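Local coordinates for MHC class I-like protein MILL2 (Mus musculus, PDB 6A97), which binds to heparan sulfate proteoglycans on the surface of fibroblasts as a GPI-anchored, MHC class I-like membrane glycoprotein, at residues L25-R30 / V44-D49; L52-N57 / R81-L86; T218-A223 / Q261-I266. All coordinates share one frame; numbering follows the deposited sequence.

Interaction 1: residues L25-R30 / V44-D49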
# COMPACT_ATOMS: atom_id res chain seq x y z
N LEU A 25 24.10 -0.04 0.86
CA LEU A 25 24.95 0.71 -0.06
C LEU A 25 24.99 -0.06 -1.37
O LEU A 25 25.30 -1.24 -1.39
CB LEU A 25 26.36 0.89 0.50
CG LEU A 25 27.44 1.36 -0.48
CD1 LEU A 25 27.06 2.69 -1.11
CD2 LEU A 25 28.79 1.46 0.21
N ARG A 26 24.65 0.61 -2.47
CA ARG A 26 24.60 -0.06 -3.77
C ARG A 26 25.30 0.74 -4.85
O ARG A 26 25.04 1.93 -5.02
CB ARG A 26 23.15 -0.34 -4.18
CG ARG A 26 23.02 -1.03 -5.54
CD ARG A 26 21.56 -1.22 -5.93
NE ARG A 26 20.84 -2.07 -4.99
CZ ARG A 26 20.68 -3.39 -5.14
NH1 ARG A 26 20.00 -4.08 -4.23
NH2 ARG A 26 21.18 -4.01 -6.20
N TYR A 27 26.18 0.07 -5.59
CA TYR A 27 26.86 0.65 -6.74
C TYR A 27 26.21 0.11 -7.99
O TYR A 27 26.22 -1.10 -8.21
CB TYR A 27 28.35 0.31 -6.75
CG TYR A 27 29.14 0.73 -5.53
CD1 TYR A 27 29.11 -0.03 -4.36
CD2 TYR A 27 29.95 1.86 -5.56
CE1 TYR A 27 29.84 0.34 -3.25
CE2 TYR A 27 30.70 2.24 -4.46
CZ TYR A 27 30.64 1.47 -3.30
OH TYR A 27 31.37 1.84 -2.20
N ASN A 28 25.64 0.99 -8.81
CA ASN A 28 25.16 0.59 -10.13
C ASN A 28 26.16 1.05 -11.18
O ASN A 28 26.33 2.25 -11.41
CB ASN A 28 23.77 1.16 -10.41
CG ASN A 28 22.67 0.30 -9.81
OD1 ASN A 28 22.94 -0.64 -9.07
ND2 ASN A 28 21.42 0.61 -10.14
N VAL A 29 26.84 0.09 -11.80
CA VAL A 29 27.91 0.38 -12.74
C VAL A 29 27.52 -0.03 -14.15
O VAL A 29 26.93 -1.10 -14.35
CB VAL A 29 29.22 -0.35 -12.35
CG1 VAL A 29 30.35 -0.00 -13.30
CG2 VAL A 29 29.62 -0.02 -10.92
N ARG A 30 27.84 0.80 -15.12
CA ARG A 30 27.59 0.44 -16.51
C ARG A 30 28.69 0.97 -17.43
O ARG A 30 29.11 2.11 -17.31
CB ARG A 30 26.23 0.97 -16.96
CG ARG A 30 26.00 0.86 -18.45
CD ARG A 30 24.55 1.09 -18.80
NE ARG A 30 24.11 2.42 -18.40
CZ ARG A 30 24.08 3.48 -19.20
NH1 ARG A 30 24.47 3.36 -20.47
NH2 ARG A 30 23.65 4.65 -18.75
N VAL A 44 29.15 5.35 -12.93
CA VAL A 44 28.99 4.78 -11.60
C VAL A 44 27.99 5.62 -10.82
O VAL A 44 28.16 6.83 -10.66
CB VAL A 44 30.33 4.72 -10.82
CG1 VAL A 44 30.12 4.00 -9.49
CG2 VAL A 44 31.41 4.02 -11.65
N LEU A 45 26.94 4.96 -10.34
CA LEU A 45 25.92 5.60 -9.53
C LEU A 45 25.87 4.92 -8.17
O LEU A 45 25.78 3.69 -8.09
CB LEU A 45 24.55 5.53 -10.21
CG LEU A 45 24.44 6.19 -11.58
CD1 LEU A 45 23.08 5.90 -12.21
CD2 LEU A 45 24.67 7.69 -11.47
N ILE A 46 25.92 5.72 -7.12
CA ILE A 46 25.95 5.18 -5.76
C ILE A 46 24.67 5.52 -5.01
O ILE A 46 24.29 6.69 -4.90
CB ILE A 46 27.15 5.72 -4.98
CG1 ILE A 46 28.46 5.20 -5.60
CG2 ILE A 46 27.07 5.31 -3.53
CD1 ILE A 46 29.68 5.55 -4.79
N TYR A 47 24.01 4.48 -4.50
CA TYR A 47 22.76 4.63 -3.76
C TYR A 47 22.91 4.26 -2.29
O TYR A 47 23.42 3.19 -1.96
CB TYR A 47 21.66 3.77 -4.38
CG TYR A 47 21.31 4.15 -5.80
CD1 TYR A 47 20.21 4.95 -6.07
CD2 TYR A 47 22.10 3.72 -6.87
CE1 TYR A 47 19.89 5.30 -7.37
CE2 TYR A 47 21.80 4.08 -8.17
CZ TYR A 47 20.69 4.87 -8.40
OH TYR A 47 20.37 5.23 -9.69
N VAL A 48 22.47 5.15 -1.41
CA VAL A 48 22.37 4.84 0.01
C VAL A 48 20.90 4.77 0.39
O VAL A 48 20.17 5.75 0.23
CB VAL A 48 23.08 5.87 0.89
CG1 VAL A 48 23.13 5.39 2.33
CG2 VAL A 48 24.49 6.13 0.37
N ASP A 49 20.47 3.60 0.87
CA ASP A 49 19.08 3.36 1.23
C ASP A 49 18.15 3.71 0.08
O ASP A 49 17.13 4.37 0.26
CB ASP A 49 18.71 4.15 2.49
CG ASP A 49 19.54 3.73 3.70
OD1 ASP A 49 20.03 2.58 3.72
OD2 ASP A 49 19.71 4.55 4.63
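The ring of Tyr27 runs beside the Ile46 side chain, both pointing the same way, and its CE2 comes within 3.5 Å of Ile46 CD1; Val44 CG1 stands at the ring edge, near its plane. Tyr27 and Ile46 both hold their first branch, CG and CG1, anti to the carbonyl carbon (chi1 of Tyr27 -58°), which goes with their running side by side. On the other face of the strand pair lies the Tyr47 ring; at its edge, in its plane, sits the carbonyl oxygen of Arg26, 3.9 Å from Tyr47 CD2. The Asn28 and Tyr47 side chains cross at about a right angle, with their amide and ring planes 57° apart, and Asn28 ND2 lies 4.0 Å from Tyr47 CE2. These strands form the first beta hairpin of the MHC class I platform, the antiparallel sheet that carries the alpha-1 and alpha-2 helices. Its backbone ladder has two hydrogen-bonded pairs, Arg26 with Tyr47 and Asn28 with Leu45; Tyr47 N reaches Arg26 O at 2.8 Å and 174°. Leu25, Tyr27, Val29, Val44 and Ile46 face the helices, where branched and aromatic groups suit a buried apolar layer: Leu25 CD1 lies 3.6 Å from Ile46 CG2, and Tyr27 also touches Val89 and His185. On the underside, which Leu45 shares, packing on Leu52 and Lys55, the polar groups of three residues find partners: Arg26 NH2 and Asn28 OD1 both hydrogen-bond Thr116 OG1, while Tyr47 OH hydrogen-bonds a polar side chain on the chain of another protein.

Interaction 2: residues L52-N57 / R81-L86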
# COMPACT_ATOMS: atom_id res chain seq x y z
N LEU A 52 19.86 8.05 -4.56
CA LEU A 52 21.06 8.39 -5.30
C LEU A 52 21.88 9.39 -4.49
O LEU A 52 21.38 10.42 -4.05
CB LEU A 52 20.71 8.95 -6.68
CG LEU A 52 21.91 9.38 -7.54
CD1 LEU A 52 22.82 8.19 -7.83
CD2 LEU A 52 21.44 10.03 -8.84
N PHE A 53 23.15 9.05 -4.28
CA PHE A 53 24.00 9.82 -3.40
C PHE A 53 25.18 10.41 -4.16
O PHE A 53 25.50 11.60 -4.02
CB PHE A 53 24.48 8.94 -2.24
CG PHE A 53 25.45 9.61 -1.31
CD1 PHE A 53 25.16 10.86 -0.77
CD2 PHE A 53 26.64 9.00 -0.97
CE1 PHE A 53 26.05 11.48 0.08
CE2 PHE A 53 27.54 9.62 -0.11
CZ PHE A 53 27.24 10.86 0.41
N LEU A 54 25.83 9.59 -4.97
CA LEU A 54 27.00 10.05 -5.71
C LEU A 54 26.95 9.54 -7.13
O LEU A 54 26.38 8.48 -7.40
CB LEU A 54 28.29 9.59 -5.02
CG LEU A 54 28.65 10.20 -3.67
CD1 LEU A 54 29.76 9.40 -3.00
CD2 LEU A 54 29.08 11.65 -3.86
N LYS A 55 27.58 10.28 -8.03
CA LYS A 55 27.71 9.85 -9.41
C LYS A 55 29.10 10.16 -9.94
O LYS A 55 29.64 11.23 -9.69
CB LYS A 55 26.68 10.54 -10.31
CG LYS A 55 27.05 10.38 -11.78
CD LYS A 55 26.14 11.10 -12.72
CE LYS A 55 26.48 12.56 -12.85
NZ LYS A 55 25.78 13.14 -14.03
N TYR A 56 29.67 9.21 -10.67
CA TYR A 56 30.83 9.49 -11.51
C TYR A 56 30.53 9.00 -12.91
O TYR A 56 30.19 7.83 -13.10
CB TYR A 56 32.10 8.83 -10.99
CG TYR A 56 33.25 8.93 -11.98
CD1 TYR A 56 33.90 7.79 -12.44
CD2 TYR A 56 33.68 10.16 -12.46
CE1 TYR A 56 34.95 7.88 -13.35
CE2 TYR A 56 34.73 10.26 -13.37
CZ TYR A 56 35.36 9.11 -13.80
OH TYR A 56 36.40 9.19 -14.70
N ASN A 57 30.65 9.89 -13.89
CA ASN A 57 30.43 9.52 -15.27
C ASN A 57 31.66 9.80 -16.11
O ASN A 57 31.97 10.95 -16.40
CB ASN A 57 29.22 10.28 -15.83
CG ASN A 57 28.82 9.80 -17.22
OD1 ASN A 57 29.46 8.92 -17.79
ND2 ASN A 57 27.74 10.36 -17.75
N ARG A 81 35.23 15.71 -0.66
CA ARG A 81 35.88 14.52 -0.13
C ARG A 81 35.37 13.25 -0.80
O ARG A 81 36.15 12.42 -1.26
CB ARG A 81 35.66 14.43 1.38
CG ARG A 81 36.21 13.15 2.01
CD ARG A 81 36.06 13.14 3.52
NE ARG A 81 34.66 13.27 3.93
CZ ARG A 81 34.12 14.39 4.40
NH1 ARG A 81 34.86 15.48 4.52
NH2 ARG A 81 32.84 14.42 4.74
N GLU A 82 34.05 13.09 -0.85
CA GLU A 82 33.50 11.81 -1.26
C GLU A 82 33.50 11.61 -2.77
O GLU A 82 33.53 10.47 -3.22
CB GLU A 82 32.08 11.64 -0.70
CG GLU A 82 32.04 11.53 0.83
CD GLU A 82 32.89 10.39 1.39
OE1 GLU A 82 33.19 10.42 2.61
OE2 GLU A 82 33.26 9.46 0.64
N THR A 83 33.49 12.69 -3.55
CA THR A 83 33.67 12.52 -4.99
C THR A 83 35.13 12.15 -5.29
O THR A 83 35.41 11.36 -6.20
CB THR A 83 33.29 13.77 -5.80
OG1 THR A 83 34.02 14.90 -5.30
CG2 THR A 83 31.79 14.04 -5.72
N ASN A 84 36.06 12.70 -4.52
CA ASN A 84 37.45 12.28 -4.66
C ASN A 84 37.62 10.80 -4.27
O ASN A 84 38.29 10.06 -4.98
CB ASN A 84 38.37 13.16 -3.82
CG ASN A 84 39.82 12.76 -3.96
OD1 ASN A 84 40.46 13.01 -4.99
ND2 ASN A 84 40.36 12.13 -2.92
N ASN A 85 37.02 10.38 -3.15
CA ASN A 85 37.00 8.97 -2.77
C ASN A 85 36.37 8.08 -3.83
O ASN A 85 36.79 6.94 -4.05
CB ASN A 85 36.26 8.76 -1.45
CG ASN A 85 37.04 9.26 -0.25
OD1 ASN A 85 38.26 9.44 -0.33
ND2 ASN A 85 36.35 9.47 0.86
N LEU A 86 35.35 8.61 -4.50
CA LEU A 86 34.64 7.87 -5.54
C LEU A 86 35.57 7.54 -6.71
O LEU A 86 35.47 6.46 -7.31
CB LEU A 86 33.44 8.68 -6.03
CG LEU A 86 32.65 8.15 -7.22
CD1 LEU A 86 32.23 6.70 -7.00
CD2 LEU A 86 31.44 9.02 -7.48
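Leu54, which packs against Glu82, Thr83 and Leu86 of the helix, belongs to a classic beta bulge: Phe53 and Leu54 both face Ile46 of the adjoining strand. The two methyls of Leu54 divide between neighbouring helix residues. Its CD1 lies 4.0 Å from Glu82 CB, and its CD2 meets Thr83 CG2 at 4.1 Å, where the two side chains cross at about a right angle. With OG1 of Thr83 between the backbone N and the carbonyl carbon (chi1 54°), its hydroxyl hydrogen-bonds Cys79 O, while the methyl serves the apolar contact. Here the alpha-1 helix rests on its own part of the MHC class I sheet, the strand and helix segments running at 48° to each other. One turn on, Leu86 CD2 touches Tyr56 CB at 3.6 Å and lies equally close to Lys55 C, an apolar methyl placed over backbone and the root of a side chain. Glu82 serves two ends: its CB joins the apolar contact, while its buried carboxylate is satisfied by polar partners. Asn85 ND2 donates to Glu82 OE2 over 3.1 Å, approaching from above the carboxylate plane, and OE1 forms a salt bridge with Arg188 of the alpha-2 helix.

Interaction 3: residues T218-A223 / Q261-I266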
# COMPACT_ATOMS: atom_id res chain seq x y z
N THR A 218 -13.84 8.49 -13.66
CA THR A 218 -12.56 7.99 -13.20
C THR A 218 -12.12 8.75 -11.95
O THR A 218 -11.92 9.97 -12.00
CB THR A 218 -11.48 8.10 -14.29
OG1 THR A 218 -11.85 7.29 -15.41
CG2 THR A 218 -10.13 7.63 -13.76
N LEU A 219 -11.99 8.04 -10.84
CA LEU A 219 -11.50 8.62 -9.60
C LEU A 219 -10.00 8.39 -9.50
O LEU A 219 -9.55 7.25 -9.57
CB LEU A 219 -12.21 8.01 -8.38
CG LEU A 219 -13.73 8.14 -8.33
CD1 LEU A 219 -14.29 7.38 -7.13
CD2 LEU A 219 -14.14 9.60 -8.27
N THR A 220 -9.24 9.46 -9.33
CA THR A 220 -7.79 9.31 -9.23
C THR A 220 -7.28 9.81 -7.89
O THR A 220 -7.50 10.97 -7.52
CB THR A 220 -7.07 10.04 -10.36
OG1 THR A 220 -7.51 9.51 -11.62
CG2 THR A 220 -5.56 9.86 -10.24
N CYS A 221 -6.60 8.93 -7.18
CA CYS A 221 -5.99 9.29 -5.91
C CYS A 221 -4.48 9.44 -6.08
O CYS A 221 -3.82 8.54 -6.59
CB CYS A 221 -6.29 8.22 -4.86
SG CYS A 221 -5.52 8.53 -3.28
N ARG A 222 -3.94 10.59 -5.68
CA ARG A 222 -2.50 10.82 -5.74
C ARG A 222 -1.94 11.15 -4.37
O ARG A 222 -2.51 11.94 -3.62
CB ARG A 222 -2.17 11.96 -6.71
CG ARG A 222 -2.55 11.67 -8.15
CD ARG A 222 -2.25 12.89 -9.03
NE ARG A 222 -0.82 13.09 -9.19
CZ ARG A 222 -0.27 14.10 -9.87
NH1 ARG A 222 -1.04 15.01 -10.45
NH2 ARG A 222 1.05 14.19 -9.96
N ALA A 223 -0.80 10.54 -4.04
CA ALA A 223 -0.10 10.85 -2.81
C ALA A 223 1.19 11.58 -3.14
O ALA A 223 1.96 11.12 -3.98
CB ALA A 223 0.20 9.58 -2.02
N GLN A 261 6.06 10.19 -5.19
CA GLN A 261 4.62 10.24 -5.25
C GLN A 261 4.07 8.94 -5.83
O GLN A 261 4.82 8.11 -6.35
CB GLN A 261 4.16 11.45 -6.07
CG GLN A 261 4.54 11.43 -7.53
CD GLN A 261 4.00 12.64 -8.26
OE1 GLN A 261 2.93 12.59 -8.88
NE2 GLN A 261 4.72 13.76 -8.17
N ALA A 262 2.75 8.78 -5.71
CA ALA A 262 2.09 7.56 -6.16
C ALA A 262 0.69 7.86 -6.67
O ALA A 262 0.15 8.94 -6.43
CB ALA A 262 2.05 6.54 -5.03
N ARG A 263 0.09 6.90 -7.36
CA ARG A 263 -1.18 7.13 -8.02
C ARG A 263 -1.96 5.83 -8.19
O ARG A 263 -1.38 4.80 -8.54
CB ARG A 263 -0.94 7.80 -9.38
CG ARG A 263 -2.10 7.73 -10.36
CD ARG A 263 -1.73 8.42 -11.67
NE ARG A 263 -0.56 7.82 -12.29
CZ ARG A 263 0.16 8.39 -13.25
NH1 ARG A 263 -0.17 9.59 -13.71
NH2 ARG A 263 1.21 7.76 -13.76
N VAL A 264 -3.26 5.87 -7.91
CA VAL A 264 -4.16 4.74 -8.18
C VAL A 264 -5.50 5.28 -8.66
O VAL A 264 -6.06 6.19 -8.05
CB VAL A 264 -4.40 3.85 -6.94
CG1 VAL A 264 -5.27 2.66 -7.30
CG2 VAL A 264 -3.09 3.35 -6.36
N SER A 265 -6.00 4.73 -9.76
CA SER A 265 -7.29 5.14 -10.29
C SER A 265 -8.28 3.98 -10.34
O SER A 265 -7.89 2.82 -10.42
CB SER A 265 -7.13 5.74 -11.68
OG SER A 265 -6.45 6.98 -11.62
N ILE A 266 -9.57 4.32 -10.27
CA ILE A 266 -10.65 3.36 -10.47
C ILE A 266 -11.75 4.01 -11.29
O ILE A 266 -11.83 5.24 -11.37
CB ILE A 266 -11.26 2.86 -9.14
CG1 ILE A 266 -11.74 4.04 -8.30
CG2 ILE A 266 -10.24 2.01 -8.36
CD1 ILE A 266 -12.44 3.64 -7.02
O HOH W 1 0.86 10.70 -8.51
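Arg222 reaches from its strand to Gln261 of the neighbouring antiparallel strand, in the beta sandwich of the immunoglobulin C1-set alpha-3 domain. Its CB lies 3.8 Å from Ala262 O, and CG passes near CB of Arg263. The chain is extended to CD (chi2 177°) and then bends at chi3 (71°), which turns NE out of that line; NE donates to a water at 3.0 Å, and that water in turn donates to both Gln261 OE1 and Ala262 O. At the tip, NH2 gives a hydrogen bond of 2.7 Å to Gln261 OE1. The amide oxygen receives it on a lone pair and lies in the guanidinium plane, so the bond is well directed, at 166°. NH2 also bonds to the backbone of the chain of another protein, as does Gln261 NE2; the long polar pair therefore suits this interface. Further along the same face, the small hydroxyl residues Thr220 and Ser265 form a non-hydrogen-bonded pair whose side chains make the link that the backbone there does not. The other face is apolar and turned to the second sheet. Leu219 CB packs 4.0 Å from Ile266 CG1, and the small Ala223 and Ala262 touch Leu280 and Phe247 respectively. Cys221 forms the disulfide with Cys278 that joins the two sheets, beside Trp235, the usual immunoglobulin core. Backbone bonds also couple Cys221 to Val264, with Cys221 N to Val264 O at 2.9 Å. On the hydroxyl face, Thr220 OG1 and Ser265 OG stand 2.7 Å apart, and either could be the donor.

From the N terminus, interaction 1 closes first, the chain turning back through 13 residues to pair strand 42-48 with strand 23-31. Strand 51-57 follows directly and lies beside 42-48 in the same sheet, and interaction 2 closes the next loop when helix 75-96 returns over that strand. These two contacts are in series, neither enclosing nor crossing the other, yet they touch: Ile46 CD1 packs 3.6 Å from Leu86 CD1, so hairpin and helix share one apolar layer between the alpha-1 helix and the platform sheet. Interaction 3 comes last, in the alpha-3 immunoglobulin domain, its nearest atoms about 14 Å from either of the others, and closes a separate loop of 37 residues.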